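Local coordinates for protein putative Glycosidase (Bacteroides thetaiotaomicron, PDB 3R67) that is a putative glycosidase, probably a carbohydrate-active enzyme with a five-bladed beta-propeller fold, whose precise role is not established, at residues P10-A15 with D299-P304; T31-Y36 with A45-D50; C37-D42 with L113-G118. All coordinates share one frame; numbering follows the deposited sequence. Where two conformers were deposited one is given.

Interaction 1: residues P10-A15 with D299-P304; sequences PDWAWA and DRLDKP. With EDO (1,2-ethanediol), chain F.
Trp12 and Asp299 carry the polar part of this contact. The indole NE1 gives its hydrogen to Asp299 OD2 over 2.9 Å, nearly straight at 161°, and the oxygen sits at the ring's edge, close to its plane. The carboxylate does not lie flat with the indole: the two planes are 64° apart, and OD2 is met from above the carboxylate plane. Beyond this bond the contact turns apolar. Leu301 CD2 is a single methyl wedged among three residues, 3.7 Å from Pro10 CD, 3.9 Å from Trp12 CH2 and 3.9 Å from Ala13 CB. A branched leucine suits that spot because one methyl can touch a proline ring, an indole rim and an alanine methyl at once. The Ala13 methyl also lies over one face of the Trp12 ring, toward its rim.

The next shell positions these groups. A type I turn from Pro10 to Ala13, closed by Ala13 N to Pro10 O, turns Pro10, Trp12 and Ala13 all toward the strand end. Trp12 CG takes the crowded position between backbone N and carbonyl carbon (chi1 58°). On the other side Asp299 CG stands anti to its backbone N, and OD1 accepts a weak bond from Arg300 N at 2.9 Å. Arg300 itself points away, extended, to a salt bridge with Asp242, while its NH1 binds 1,2-ethanediol O1 at 2.9 Å. Segment 10-15 packs against the end of strand 297-300, the outer strand of what is probably the fourth propeller blade, with Trp12 also resting on Leu288 and Leu260.

With each carboxylate oxygen accepting one N-H, the one at OD1 weakly, Asp299 is probably ionised; its directional bond would help fix the rotation of the indole.

Interaction 2: residues T31-Y36 with A45-D50; sequences TTTVFY and AWESSD
From its CB, Glu47 starts in the crowded position between backbone N and carbonyl carbon (chi1 56°), which brings CG over the centre of the neighbouring Trp46 ring, 3.7 Å above its plane, and within 3.2 Å of Thr33 OG1. The chain then runs extended to the carboxylate, with the Glu47 and Thr33 side chains crossing at about a right angle. At the tip OE2 accepts the threonine hydroxyl OG1 of Thr33 at 2.7 Å, through the lone pair turned away from OE1. OE1 is taken up by a salt bridge to Arg97 and a hydrogen bond with Tyr67 OH, so both oxygens of this buried carboxylate are satisfied. Threonine suits position 33 because its short hydroxyl reaches OE2 from a compact, branched side chain.

Segment 31-36 leads into and begins the first strand of the small antiparallel hairpin 35-37/42-44, and 45-50 follows its second strand, just ahead of the first propeller blade. The backbones come closest at Thr31/Ser48 and Val34/Ala45; Ala45 CA-H points at Thr33 O (CA to O 3.5 Å). One water donates to Thr33 O and accepts from Glu47 N, tying the backbones together.

Near the start of the hairpin, Trp46 CD1 lies against Phe35 CB at 3.4 Å, and the Phe35 ring presents its edge to the indole face in an offset edge-to-face pair, planes 74° apart; NE1 of Trp46 goes to Thr99 O. At the other end Thr31 CG2 touches Ser48 O at 3.5 Å. Ser48 closes a type I turn from Ala45, and its OG, bent back in the crowded position, donates to Ala45 O from above the carbonyl plane at 2.9 Å.

Interaction 3: residues C37-D42 with L113-G118; sequences CPMRQD and LEWPGG
Cys37 begins segment 37-42, which forms the turn end of the hairpin of strands 35-37 and 42-44. Its SG, anti to the backbone N, turns back over the segment and accepts Arg40 N at 3.3 Å, almost perfectly straight, along with a weaker bond from Met39 N. A thiol suits this place because its large sulfur can serve two backbone N-H groups and still touch Trp115 obliquely, 4.3 Å from CH2.

Met39, selenomethionine in this crystal, covers one face of the indole. Its CB stands 3.4 Å from the centroid of the six-membered ring, only 9° off the normal, a clear CH-pi contact. CG follows over CE3, and bends at chi2 and chi3 (-54° and -68°) curl the chain so that the terminal methyl CE comes down 3.6 Å from Trp115 CG. The selenium lies obliquely, 5.1 Å from the five-membered-ring centroid, as a Met-aromatic contact.

Arg40 comes to the edge instead. Its NE is 3.4 Å from Trp115 CZ2, with CD near the ring plane, and the guanidinium stands steeply to the indole so that the ring's rim points into its face. The indole's opposite face is covered by Pro116 CB, 3.7 Å above the plane over its centre; the cis peptide bond before Pro116 folds the proline back onto the ring. Trp115 is the first residue beyond helix 111-114, on the way to strand 118-126 of the second blade.

No hydrogen bond crosses between the segments, so the attraction is probably mostly dispersion and CH-pi. The arginine adds van der Waals contact along the rim, its cation at the edge and not over the pi face. The indole, clasped between selenomethionine and proline, is held by close packing on both faces and along its rim.

Overall arrangement
Interactions 2 and 3 are neighbours, with centres about 14 Å apart, and share the hairpin 35-37/42-44: interaction 2 lies at its base, interaction 3 at its turn end. They touch where Tyr36 OH approaches Gln41 O at 3.2 Å, probably a hydrogen bond. Interaction 1 lies on the opposite side of the chain's centre, about 39 and 41 Å away between centres, where the N-terminal region meets what is probably the fourth blade. Burial and chemistry differ accordingly. Interactions 1 and 2 are partly buried, and each combines apolar packing with a carboxylate that accepts a side-chain donor; interaction 2 adds a bridging water. Interaction 3, at the surface, joins its two segments without any hydrogen bond, through contacts around one indole.

Interaction 1: residues P10-A15 with D299-P304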
loop_
_atom_site.group_PDB
_atom_site.type_symbol
_atom_site.label_atom_id
_atom_site.label_comp_id
_atom_site.label_asym_id
_atom_site.label_seq_id
_atom_site.Cartn_x
_atom_site.Cartn_y
_atom_site.Cartn_z
ATOM N N PRO A 10 21.519 -0.049 9.670
ATOM C CA PRO A 10 22.538 0.290 8.651
ATOM C C PRO A 10 22.214 1.631 7.985
ATOM O O PRO A 10 21.051 2.001 7.908
ATOM C CB PRO A 10 22.477 -0.880 7.665
ATOM C CG PRO A 10 21.203 -1.587 7.969
ATOM C CD PRO A 10 20.873 -1.342 9.383
ATOM N N ASP A 11 23.234 2.375 7.559
ATOM C CA ASP A 11 23.087 3.729 7.027
ATOM C C ASP A 11 22.267 3.764 5.713
ATOM O O ASP A 11 21.796 4.849 5.360
ATOM C CB ASP A 11 24.455 4.394 6.790
ATOM C CG ASP A 11 25.265 3.759 5.688
ATOM O OD1 ASP A 11 25.661 2.579 5.844
ATOM O OD2 ASP A 11 25.484 4.429 4.654
ATOM N N TRP A 12 22.044 2.614 5.017
ATOM C CA TRP A 12 21.196 2.600 3.804
ATOM C C TRP A 12 19.689 2.757 4.156
ATOM O O TRP A 12 18.882 3.099 3.287
ATOM C CB TRP A 12 21.393 1.316 2.970
ATOM C CG TRP A 12 21.115 0.014 3.678
ATOM C CD1 TRP A 12 22.036 -0.830 4.206
ATOM C CD2 TRP A 12 19.838 -0.617 3.879
ATOM N NE1 TRP A 12 21.424 -1.954 4.705
ATOM C CE2 TRP A 12 20.071 -1.831 4.555
ATOM C CE3 TRP A 12 18.515 -0.274 3.559
ATOM C CZ2 TRP A 12 19.031 -2.690 4.942
ATOM C CZ3 TRP A 12 17.490 -1.116 3.964
ATOM C CH2 TRP A 12 17.752 -2.315 4.630
ATOM N N ALA A 13 19.315 2.449 5.408
ATOM C CA ALA A 13 17.924 2.469 5.869
ATOM C C ALA A 13 17.456 3.861 6.203
ATOM O O ALA A 13 18.209 4.674 6.732
ATOM C CB ALA A 13 17.779 1.586 7.104
ATOM N N TRP A 14 16.193 4.119 5.919
ATOM C CA TRP A 14 15.465 5.353 6.279
ATOM C C TRP A 14 14.686 5.059 7.548
ATOM O O TRP A 14 13.499 4.746 7.485
ATOM C CB TRP A 14 14.559 5.813 5.128
ATOM C CG TRP A 14 15.247 6.209 3.859
ATOM C CD1 TRP A 14 16.584 6.152 3.577
ATOM C CD2 TRP A 14 14.611 6.716 2.685
ATOM N NE1 TRP A 14 16.820 6.608 2.302
ATOM C CE2 TRP A 14 15.626 6.959 1.728
ATOM C CE3 TRP A 14 13.274 6.981 2.344
ATOM C CZ2 TRP A 14 15.353 7.496 0.463
ATOM C CZ3 TRP A 14 13.003 7.480 1.078
ATOM C CH2 TRP A 14 14.035 7.720 0.150
ATOM N N ALA A 15 15.396 5.005 8.663
ATOM C CA ALA A 15 14.846 4.586 9.947
ATOM C C ALA A 15 14.205 5.728 10.745
ATOM O O ALA A 15 13.226 5.492 11.450
ATOM C CB ALA A 15 15.951 3.975 10.780
ATOM N N ASP A 299 20.641 -6.366 1.493
ATOM C CA ASP A 299 20.523 -6.374 2.940
ATOM C C ASP A 299 19.050 -6.147 3.350
ATOM O O ASP A 299 18.202 -5.818 2.510
ATOM C CB ASP A 299 21.452 -5.298 3.551
ATOM C CG ASP A 299 21.747 -5.468 5.029
ATOM O OD1 ASP A 299 21.493 -6.583 5.571
ATOM O OD2 ASP A 299 22.290 -4.519 5.633
ATOM N N ARG A 300 18.751 -6.371 4.639
ATOM C CA ARG A 300 17.419 -6.332 5.220
ATOM C C ARG A 300 17.511 -6.053 6.716
ATOM O O ARG A 300 18.481 -6.460 7.350
ATOM C CB ARG A 300 16.774 -7.698 4.933
ATOM C CG ARG A 300 15.339 -7.909 5.332
ATOM C CD ARG A 300 15.016 -9.285 4.813
ATOM N NE ARG A 300 13.675 -9.737 5.158
ATOM C CZ ARG A 300 13.238 -10.955 4.908
ATOM N NH1 ARG A 300 14.040 -11.853 4.346
ATOM N NH2 ARG A 300 12.006 -11.307 5.257
ATOM N N LEU A 301 16.532 -5.328 7.274
ATOM C CA LEU A 301 16.511 -5.016 8.705
ATOM C C LEU A 301 16.074 -6.243 9.488
ATOM O O LEU A 301 15.128 -6.914 9.082
ATOM C CB LEU A 301 15.591 -3.822 9.009
ATOM C CG LEU A 301 15.870 -2.445 8.335
ATOM C CD1 LEU A 301 14.921 -1.378 8.908
ATOM C CD2 LEU A 301 17.333 -1.975 8.531
ATOM N N ASP A 302 16.764 -6.551 10.596
ATOM C CA ASP A 302 16.453 -7.709 11.446
ATOM C C ASP A 302 15.469 -7.304 12.565
ATOM O O ASP A 302 14.862 -8.164 13.219
ATOM C CB ASP A 302 17.744 -8.312 12.016
ATOM C CG ASP A 302 18.590 -8.971 10.923
ATOM O OD1 ASP A 302 18.042 -9.240 9.817
ATOM O OD2 ASP A 302 19.792 -9.242 11.175
ATOM N N LYS A 303 15.279 -5.988 12.726
ATOM C CA LYS A 303 14.353 -5.349 13.655
ATOM C C LYS A 303 13.528 -4.335 12.908
ATOM O O LYS A 303 14.038 -3.706 11.977
ATOM C CB LYS A 303 15.079 -4.689 14.849
ATOM C CG LYS A 303 15.554 -5.655 15.907
ATOM C CD LYS A 303 16.169 -4.915 17.084
ATOM C CE LYS A 303 16.054 -5.672 18.396
ATOM N NZ LYS A 303 16.705 -7.002 18.355
ATOM N N PRO A 304 12.244 -4.156 13.271
ATOM C CA PRO A 304 11.420 -3.172 12.541
ATOM C C PRO A 304 11.864 -1.725 12.800
ATOM O O PRO A 304 12.350 -1.441 13.898
ATOM C CB PRO A 304 10.016 -3.415 13.084
ATOM C CG PRO A 304 10.213 -4.069 14.410
ATOM C CD PRO A 304 11.467 -4.854 14.319
HETATM C C1 EDO F . 14.527 -14.076 1.787
HETATM O O1 EDO F . 14.153 -14.524 3.107
HETATM C C2 EDO F . 14.962 -15.193 0.835
HETATM O O2 EDO F . 13.885 -16.110 0.561
#

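Interaction 2: residues T31-Y36 with A45-D50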
loop_
_atom_site.group_PDB
_atom_site.type_symbol
_atom_site.label_atom_id
_atom_site.label_comp_id
_atom_site.label_asym_id
_atom_site.label_seq_id
_atom_site.Cartn_x
_atom_site.Cartn_y
_atom_site.Cartn_z
ATOM N N THR A 31 -19.280 9.520 10.129
ATOM C CA THR A 31 -20.585 8.867 10.057
ATOM C C THR A 31 -21.644 9.763 9.372
ATOM O O THR A 31 -22.716 9.260 9.038
ATOM C CB THR A 31 -21.069 8.481 11.476
ATOM O OG1 THR A 31 -21.192 9.656 12.266
ATOM C CG2 THR A 31 -20.139 7.471 12.175
ATOM N N THR A 32 -21.337 11.057 9.117
ATOM C CA THR A 32 -22.300 12.007 8.529
ATOM C C THR A 32 -22.211 12.096 7.000
ATOM O O THR A 32 -23.148 12.603 6.388
ATOM C CB THR A 32 -22.091 13.415 9.098
ATOM O OG1 THR A 32 -20.840 13.934 8.627
ATOM C CG2 THR A 32 -22.165 13.457 10.630
ATOM N N THR A 33 -21.096 11.669 6.378
ATOM C CA THR A 33 -20.984 11.768 4.916
ATOM C C THR A 33 -21.748 10.618 4.255
ATOM O O THR A 33 -21.821 9.509 4.789
ATOM C CB THR A 33 -19.536 11.800 4.470
ATOM O OG1 THR A 33 -18.894 10.638 4.974
ATOM C CG2 THR A 33 -18.810 13.070 4.908
ATOM N N VAL A 34 -22.313 10.882 3.096
ATOM C CA VAL A 34 -23.139 9.894 2.423
ATOM C C VAL A 34 -22.740 9.803 0.933
ATOM O O VAL A 34 -22.165 10.734 0.361
ATOM C CB VAL A 34 -24.635 10.305 2.631
ATOM C CG1 VAL A 34 -24.950 11.647 1.983
ATOM C CG2 VAL A 34 -25.604 9.232 2.173
ATOM N N PHE A 35 -23.036 8.650 0.330
ATOM C CA PHE A 35 -22.764 8.366 -1.072
ATOM C C PHE A 35 -23.858 7.496 -1.657
ATOM O O PHE A 35 -24.313 6.567 -1.001
ATOM C CB PHE A 35 -21.397 7.675 -1.177
ATOM C CG PHE A 35 -21.082 6.867 -2.406
ATOM C CD1 PHE A 35 -20.786 7.496 -3.614
ATOM C CD2 PHE A 35 -20.921 5.486 -2.321
ATOM C CE1 PHE A 35 -20.392 6.758 -4.731
ATOM C CE2 PHE A 35 -20.545 4.744 -3.439
ATOM C CZ PHE A 35 -20.301 5.385 -4.644
ATOM N N TYR A 36 -24.285 7.784 -2.880
ATOM C CA TYR A 36 -25.256 6.909 -3.511
ATOM C C TYR A 36 -24.499 5.807 -4.243
ATOM O O TYR A 36 -23.842 6.071 -5.258
ATOM C CB TYR A 36 -26.191 7.668 -4.437
ATOM C CG TYR A 36 -27.383 6.826 -4.804
ATOM C CD1 TYR A 36 -28.532 6.839 -4.019
ATOM C CD2 TYR A 36 -27.330 5.943 -5.878
ATOM C CE1 TYR A 36 -29.629 6.050 -4.335
ATOM C CE2 TYR A 36 -28.409 5.122 -6.186
ATOM C CZ TYR A 36 -29.566 5.193 -5.420
ATOM O OH TYR A 36 -30.640 4.401 -5.715
ATOM N N ALA A 45 -23.352 5.423 4.001
ATOM C CA ALA A 45 -22.377 6.094 4.871
ATOM C C ALA A 45 -21.055 5.351 4.678
ATOM O O ALA A 45 -20.664 4.499 5.483
ATOM C CB ALA A 45 -22.872 6.086 6.312
ATOM N N TRP A 46 -20.422 5.621 3.529
ATOM C CA TRP A 46 -19.302 4.930 2.917
ATOM C C TRP A 46 -17.985 4.988 3.752
ATOM O O TRP A 46 -17.110 4.159 3.494
ATOM C CB TRP A 46 -19.049 5.520 1.518
ATOM C CG TRP A 46 -18.617 6.958 1.542
ATOM C CD1 TRP A 46 -19.420 8.058 1.596
ATOM C CD2 TRP A 46 -17.266 7.446 1.528
ATOM N NE1 TRP A 46 -18.662 9.199 1.605
ATOM C CE2 TRP A 46 -17.333 8.856 1.575
ATOM C CE3 TRP A 46 -16.000 6.821 1.472
ATOM C CZ2 TRP A 46 -16.188 9.662 1.521
ATOM C CZ3 TRP A 46 -14.868 7.621 1.443
ATOM C CH2 TRP A 46 -14.967 9.025 1.481
ATOM N N GLU A 47 -17.841 5.898 4.731
ATOM C CA GLU A 47 -16.615 5.959 5.558
ATOM C C GLU A 47 -16.974 6.013 7.054
ATOM O O GLU A 47 -16.226 6.571 7.846
ATOM C CB GLU A 47 -15.738 7.182 5.170
ATOM C CG GLU A 47 -16.449 8.526 5.247
ATOM C CD GLU A 47 -15.641 9.767 4.916
ATOM O OE1 GLU A 47 -14.395 9.673 4.860
ATOM O OE2 GLU A 47 -16.253 10.847 4.749
ATOM N N SER A 48 -18.112 5.434 7.433
ATOM C CA SER A 48 -18.623 5.531 8.790
ATOM C C SER A 48 -17.987 4.559 9.788
ATOM O O SER A 48 -18.076 4.858 10.989
ATOM C CB SER A 48 -20.125 5.279 8.802
ATOM O OG SER A 48 -20.424 3.996 8.285
ATOM N N SER A 49 -17.366 3.426 9.357
ATOM C CA SER A 49 -16.838 2.499 10.355
ATOM C C SER A 49 -15.320 2.625 10.520
ATOM O O SER A 49 -14.863 2.704 11.666
ATOM C CB SER A 49 -17.195 1.055 10.012
ATOM O OG SER A 49 -16.678 0.657 8.754
ATOM N N ASP A 50 -14.537 2.618 9.418
ATOM C CA ASP A 50 -13.069 2.688 9.488
ATOM C C ASP A 50 -12.471 3.320 8.240
ATOM O O ASP A 50 -13.001 3.119 7.150
ATOM C CB ASP A 50 -12.452 1.266 9.681
ATOM C CG ASP A 50 -12.827 0.589 10.995
ATOM O OD1 ASP A 50 -12.333 1.027 12.059
ATOM O OD2 ASP A 50 -13.700 -0.300 10.973
HETATM O O HOH W 1 -19.777 8.011 5.858
#

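Interaction 3: residues C37-D42 with L113-G118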
loop_
_atom_site.group_PDB
_atom_site.type_symbol
_atom_site.label_atom_id
_atom_site.label_comp_id
_atom_site.label_asym_id
_atom_site.label_seq_id
_atom_site.Cartn_x
_atom_site.Cartn_y
_atom_site.Cartn_z
ATOM N N CYS A 37 -24.552 4.580 -3.705
ATOM C CA CYS A 37 -23.793 3.462 -4.262
ATOM C C CYS A 37 -24.496 2.906 -5.498
ATOM O O CYS A 37 -25.674 2.528 -5.431
ATOM C CB CYS A 37 -23.566 2.371 -3.226
ATOM S SG CYS A 37 -22.716 0.912 -3.877
ATOM N N PRO A 38 -23.767 2.815 -6.634
ATOM C CA PRO A 38 -24.390 2.256 -7.847
ATOM C C PRO A 38 -24.630 0.729 -7.742
ATOM O O PRO A 38 -25.452 0.222 -8.508
ATOM C CB PRO A 38 -23.380 2.586 -8.948
ATOM C CG PRO A 38 -22.080 2.718 -8.253
ATOM C CD PRO A 38 -22.366 3.235 -6.877
HETATM N N MSE A 39 -23.949 -0.004 -6.816
HETATM C CA MSE A 39 -24.198 -1.444 -6.651
HETATM C C MSE A 39 -25.363 -1.698 -5.667
HETATM O O MSE A 39 -26.278 -2.485 -5.982
HETATM C CB MSE A 39 -22.953 -2.188 -6.187
HETATM C CG MSE A 39 -21.889 -2.286 -7.247
HETATM SE SE MSE A 39 -22.567 -3.070 -8.900
HETATM C CE MSE A 39 -22.928 -4.957 -8.363
ATOM N N ARG A 40 -25.321 -1.015 -4.485
ATOM C CA ARG A 40 -26.358 -1.111 -3.449
ATOM C C ARG A 40 -27.659 -0.454 -3.906
ATOM O O ARG A 40 -28.741 -0.793 -3.385
ATOM C CB ARG A 40 -25.893 -0.458 -2.128
ATOM C CG ARG A 40 -24.773 -1.179 -1.378
ATOM C CD ARG A 40 -25.212 -2.498 -0.779
ATOM N NE ARG A 40 -24.103 -3.176 -0.105
ATOM C CZ ARG A 40 -24.170 -4.396 0.415
ATOM N NH1 ARG A 40 -25.293 -5.099 0.334
ATOM N NH2 ARG A 40 -23.108 -4.933 1.002
ATOM N N GLN A 41 -27.561 0.503 -4.877
ATOM C CA GLN A 41 -28.689 1.288 -5.401
ATOM C C GLN A 41 -29.409 1.895 -4.200
ATOM O O GLN A 41 -30.607 1.691 -4.002
ATOM C CB GLN A 41 -29.628 0.478 -6.312
ATOM C CG GLN A 41 -29.019 0.153 -7.674
ATOM C CD GLN A 41 -29.967 -0.608 -8.573
ATOM O OE1 GLN A 41 -31.095 -0.962 -8.203
ATOM N NE2 GLN A 41 -29.520 -0.888 -9.785
ATOM N N ASP A 42 -28.611 2.556 -3.333
ATOM C CA ASP A 42 -29.074 3.171 -2.104
ATOM C C ASP A 42 -27.967 3.990 -1.508
ATOM O O ASP A 42 -26.808 3.800 -1.870
ATOM C CB ASP A 42 -29.559 2.094 -1.106
ATOM C CG ASP A 42 -30.621 2.567 -0.127
ATOM O OD1 ASP A 42 -30.953 3.784 -0.138
ATOM O OD2 ASP A 42 -31.161 1.715 0.613
ATOM N N LEU A 113 -15.546 -9.093 -9.897
ATOM C CA LEU A 113 -14.321 -9.202 -9.139
ATOM C C LEU A 113 -14.320 -8.283 -7.926
ATOM O O LEU A 113 -13.607 -8.580 -6.977
ATOM C CB LEU A 113 -13.134 -8.859 -10.064
ATOM C CG LEU A 113 -13.077 -9.624 -11.390
ATOM C CD1 LEU A 113 -11.882 -9.203 -12.215
ATOM C CD2 LEU A 113 -13.075 -11.141 -11.184
ATOM N N GLU A 114 -15.133 -7.205 -7.929
ATOM C CA GLU A 114 -15.131 -6.196 -6.861
ATOM C C GLU A 114 -16.403 -6.195 -5.983
ATOM O O GLU A 114 -16.396 -5.552 -4.933
ATOM C CB GLU A 114 -14.969 -4.795 -7.473
ATOM C CG GLU A 114 -13.622 -4.618 -8.155
ATOM C CD GLU A 114 -13.352 -3.309 -8.874
ATOM O OE1 GLU A 114 -14.249 -2.443 -8.910
ATOM O OE2 GLU A 114 -12.238 -3.153 -9.419
ATOM N N TRP A 115 -17.453 -6.907 -6.360
ATOM C CA TRP A 115 -18.649 -6.865 -5.520
ATOM C C TRP A 115 -18.759 -8.152 -4.667
ATOM O O TRP A 115 -18.566 -9.248 -5.200
ATOM C CB TRP A 115 -19.926 -6.655 -6.372
ATOM C CG TRP A 115 -21.118 -6.288 -5.539
ATOM C CD1 TRP A 115 -22.182 -7.089 -5.239
ATOM C CD2 TRP A 115 -21.258 -5.108 -4.718
ATOM N NE1 TRP A 115 -23.012 -6.459 -4.338
ATOM C CE2 TRP A 115 -22.443 -5.262 -3.964
ATOM C CE3 TRP A 115 -20.464 -3.979 -4.496
ATOM C CZ2 TRP A 115 -22.886 -4.283 -3.058
ATOM C CZ3 TRP A 115 -20.893 -3.028 -3.593
ATOM C CH2 TRP A 115 -22.088 -3.177 -2.889
ATOM N N PRO A 116 -19.033 -8.046 -3.344
ATOM C CA PRO A 116 -19.356 -6.831 -2.569
ATOM C C PRO A 116 -18.219 -6.251 -1.708
ATOM O O PRO A 116 -18.445 -5.244 -1.052
ATOM C CB PRO A 116 -20.467 -7.321 -1.626
ATOM C CG PRO A 116 -20.197 -8.822 -1.442
ATOM C CD PRO A 116 -19.218 -9.254 -2.520
ATOM N N GLY A 117 -17.038 -6.845 -1.727
ATOM C CA GLY A 117 -15.915 -6.406 -0.899
ATOM C C GLY A 117 -15.316 -5.055 -1.229
ATOM O O GLY A 117 -14.770 -4.386 -0.344
ATOM N N GLY A 118 -15.396 -4.673 -2.496
ATOM C CA GLY A 118 -14.876 -3.394 -2.954
ATOM C C GLY A 118 -13.423 -3.369 -3.394
ATOM O O GLY A 118 -12.867 -4.372 -3.857
#